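Local coordinates for NADPH-ferredoxin reductase FprA (Mycobacterium tuberculosis, PDB 1LQT), which uses FAD to transfer electrons between NADP(H) and ferredoxin and may supply electrons to P450 systems, at residues 207-210 against 211-215. Residues are numbered along the deposited sequence; the frame is centred on the assembly and turned at random.
With ODP (4-oxo-nicotinamide-adenine dinucleotide phosphate), chain I.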
loop_
_atom_site.group_PDB
_atom_site.type_symbol
_atom_site.label_atom_id
_atom_site.label_comp_id
_atom_site.label_asym_id
_atom_site.label_seq_id
_atom_site.Cartn_x
_atom_site.Cartn_y
_atom_site.Cartn_z
ATOM N N PHE A 207 0.898 14.609 3.844
ATOM C CA PHE A 207 -0.355 14.723 3.125
ATOM C C PHE A 207 -0.168 15.464 1.836
ATOM O O PHE A 207 0.690 16.348 1.718
ATOM C CB PHE A 207 -1.337 15.629 3.909
ATOM C CG PHE A 207 -1.624 15.184 5.322
ATOM C CD1 PHE A 207 -1.977 13.874 5.623
ATOM C CD2 PHE A 207 -1.615 16.102 6.359
ATOM C CE1 PHE A 207 -2.264 13.513 6.908
ATOM C CE2 PHE A 207 -1.879 15.742 7.648
ATOM C CZ PHE A 207 -2.192 14.451 7.924
ATOM N N THR A 208 -1.051 15.174 0.888
ATOM C CA THR A 208 -1.132 15.973 -0.325
ATOM C C THR A 208 -2.483 16.698 -0.380
ATOM O O THR A 208 -3.397 16.423 0.375
ATOM C CB THR A 208 -0.777 15.180 -1.593
ATOM O OG1 THR A 208 -1.538 13.972 -1.644
ATOM C CG2 THR A 208 0.700 14.785 -1.553
ATOM N N THR A 209 -2.566 17.669 -1.286
ATOM C CA THR A 209 -3.589 18.688 -1.134
ATOM C C THR A 209 -5.002 18.259 -1.450
ATOM O O THR A 209 -5.927 18.561 -0.710
ATOM C CB THR A 209 -3.215 19.907 -1.965
ATOM O OG1 THR A 209 -1.834 20.270 -1.755
ATOM C CG2 THR A 209 -4.069 21.107 -1.570
ATOM N N LEU A 210 -5.191 17.541 -2.556
ATOM C CA LEU A 210 -6.524 17.091 -2.906
ATOM C C LEU A 210 -7.129 16.257 -1.797
ATOM O O LEU A 210 -8.300 16.392 -1.441
ATOM C CB LEU A 210 -6.491 16.332 -4.223
ATOM C CG LEU A 210 -7.824 15.706 -4.620
ATOM C CD1 LEU A 210 -8.881 16.741 -4.887
ATOM C CD2 LEU A 210 -7.599 14.851 -5.853
ATOM N N GLU A 211 -6.303 15.411 -1.206
ATOM C CA GLU A 211 -6.745 14.538 -0.150
ATOM C C GLU A 211 -7.165 15.336 1.083
ATOM O O GLU A 211 -8.125 14.993 1.758
ATOM C CB GLU A 211 -5.650 13.524 0.137
ATOM C CG GLU A 211 -5.463 12.577 -1.061
ATOM C CD GLU A 211 -4.835 13.173 -2.355
ATOM O OE1 GLU A 211 -4.060 14.195 -2.301
ATOM O OE2 GLU A 211 -5.124 12.621 -3.483
ATOM N N LEU A 212 -6.448 16.414 1.395
ATOM C CA LEU A 212 -6.898 17.291 2.471
ATOM C C LEU A 212 -8.192 18.008 2.107
ATOM O O LEU A 212 -9.071 18.151 2.947
ATOM C CB LEU A 212 -5.822 18.309 2.803
ATOM C CG LEU A 212 -4.600 17.800 3.569
ATOM C CD1 LEU A 212 -3.560 18.900 3.646
ATOM C CD2 LEU A 212 -5.038 17.323 4.956
ATOM N N ARG A 213 -8.319 18.447 0.869
ATOM C CA ARG A 213 -9.525 19.158 0.431
ATOM C C ARG A 213 -10.765 18.300 0.505
ATOM O O ARG A 213 -11.843 18.796 0.851
ATOM C CB ARG A 213 -9.363 19.691 -0.983
ATOM C CG ARG A 213 -8.423 20.836 -1.157
ATOM C CD ARG A 213 -8.484 21.425 -2.590
ATOM N NE ARG A 213 -7.391 22.339 -2.856
ATOM C CZ ARG A 213 -7.377 23.598 -2.506
ATOM N NH1 ARG A 213 -8.414 24.124 -1.854
ATOM N NH2 ARG A 213 -6.311 24.337 -2.803
ATOM N N GLU A 214 -10.604 17.031 0.144
ATOM C CA GLU A 214 -11.730 16.090 0.115
ATOM C C GLU A 214 -12.429 15.920 1.440
ATOM O O GLU A 214 -13.594 15.549 1.472
ATOM C CB GLU A 214 -11.269 14.661 -0.267
ATOM C CG GLU A 214 -10.719 14.468 -1.624
ATOM C CD GLU A 214 -10.289 13.037 -1.867
ATOM O OE1 GLU A 214 -9.996 12.218 -0.901
ATOM O OE2 GLU A 214 -10.187 12.753 -3.059
ATOM N N LEU A 215 -11.730 16.194 2.538
ATOM C CA LEU A 215 -12.312 16.021 3.849
ATOM C C LEU A 215 -13.538 16.929 4.040
ATOM O O LEU A 215 -14.423 16.591 4.825
ATOM C CB LEU A 215 -11.269 16.296 4.930
ATOM C CG LEU A 215 -9.963 15.487 4.813
ATOM C CD1 LEU A 215 -8.976 15.930 5.840
ATOM C CD2 LEU A 215 -10.232 13.999 4.894
HETATM O O1X ODP I . 7.759 12.876 10.952
HETATM P P2B ODP I . 7.521 12.037 9.735
HETATM O O2X ODP I . 7.417 12.828 8.447
HETATM O O3X ODP I . 8.505 10.886 9.601
HETATM O O2B ODP I . 6.065 11.403 10.019
HETATM C C2B ODP I . 5.582 10.252 9.333
HETATM C C3B ODP I . 4.529 10.523 8.284
HETATM O O3B ODP I . 3.638 11.533 8.733
HETATM C C1B ODP I . 4.842 9.390 10.290
HETATM N N9A ODP I . 5.621 8.656 11.255
HETATM C C8A ODP I . 6.620 7.743 11.027
HETATM N N7A ODP I . 7.070 7.215 12.151
HETATM C C5A ODP I . 6.344 7.793 13.165
HETATM C C4A ODP I . 5.445 8.702 12.601
HETATM N N3A ODP I . 4.550 9.448 13.295
HETATM C C2A ODP I . 4.601 9.262 14.626
HETATM N N1A ODP I . 5.435 8.391 15.261
HETATM C C6A ODP I . 6.318 7.645 14.533
HETATM N N6A ODP I . 7.066 6.756 15.201
HETATM O O4B ODP I . 4.163 8.480 9.445
HETATM C C4B ODP I . 3.776 9.192 8.260
HETATM C C5B ODP I . 4.091 8.351 7.057
HETATM O O5B ODP I . 3.539 8.991 5.930
HETATM P PA ODP I . 3.925 8.473 4.471
HETATM O O1A ODP I . 3.302 9.374 3.504
HETATM O O2A ODP I . 5.377 8.229 4.358
HETATM O O3 ODP I . 3.268 7.018 4.449
HETATM P PN ODP I . 1.745 6.495 4.203
HETATM O O1N ODP I . 0.760 7.428 4.793
HETATM O O2N ODP I . 1.798 5.083 4.636
HETATM O O5D ODP I . 1.581 6.601 2.639
HETATM C C5D ODP I . 2.416 5.769 1.793
HETATM C C4D ODP I . 2.433 6.367 0.403
HETATM O O4D ODP I . 1.216 6.133 -0.295
HETATM C C1D ODP I . 0.700 7.377 -0.771
HETATM C C2D ODP I . 1.314 8.398 0.091
HETATM O O2D ODP I . 1.173 9.704 -0.337
HETATM C C3D ODP I . 2.664 7.873 0.411
HETATM O O3D ODP I . 3.542 8.250 -0.629
HETATM N N1N ODP I . -0.708 7.339 -0.958
HETATM C C2N ODP I . -1.266 8.262 -1.872
HETATM C C3N ODP I . -2.592 8.529 -1.784
HETATM C C7N ODP I . -3.072 9.576 -2.799
HETATM N N7N ODP I . -4.343 9.877 -2.738
HETATM O O7N ODP I . -2.226 10.067 -3.579
HETATM C C4N ODP I . -3.445 7.976 -0.817
HETATM O O99 ODP I . -4.671 8.277 -0.694
HETATM C C5N ODP I . -2.832 7.040 0.135
HETATM C C6N ODP I . -1.451 6.755 0.051
#
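The T208 and E211 side chains run alongside each other in the same direction at the start of helix 209-214, and the T208 hydroxyl donates a short hydrogen bond, OG1 to E211 OE1 at 2.6 Å. The hydroxyl comes from above the carboxylate plane, 57° out of it. A bend at chi2 (70°) turns the E211 chain back toward T208, while OE2 accepts a hydrogen bond from the carboxamide N7N of ODP at 2.9 Å. Each carboxylate oxygen thus has its own partner, which fixes the group's rotation; T208 OG1 is also hydrogen-bonded to ND2 of N157. F207 and L212 are buried, their side chains roughly perpendicular, F207 CD2 lying 3.9 Å from L212 CD2. T208 is the N-cap residue by position, but its side chain caps no backbone amide; the first helical turns are held by L212 N to T208 O, R213 N to T209 O (2.9 Å) and E214 N to L210 O (2.9 Å). This short helix belongs to the Rossmann-type NADP-binding domain and brings E211 to the nicotinamide end of the dinucleotide. F207 and E211 touch helix 157-167; T209, L212 and R213 touch helix 243-256. L210 and R213, by contrast, are exposed. R213 runs extended beside T209, NE 3.8 Å from T209 CG2, whereas the T209 hydroxyl bonds to N248. L210 CG stays 4.1 Å from E214 OE2, and E214 OE1 is hydrogen-bonded to NE2 of H57.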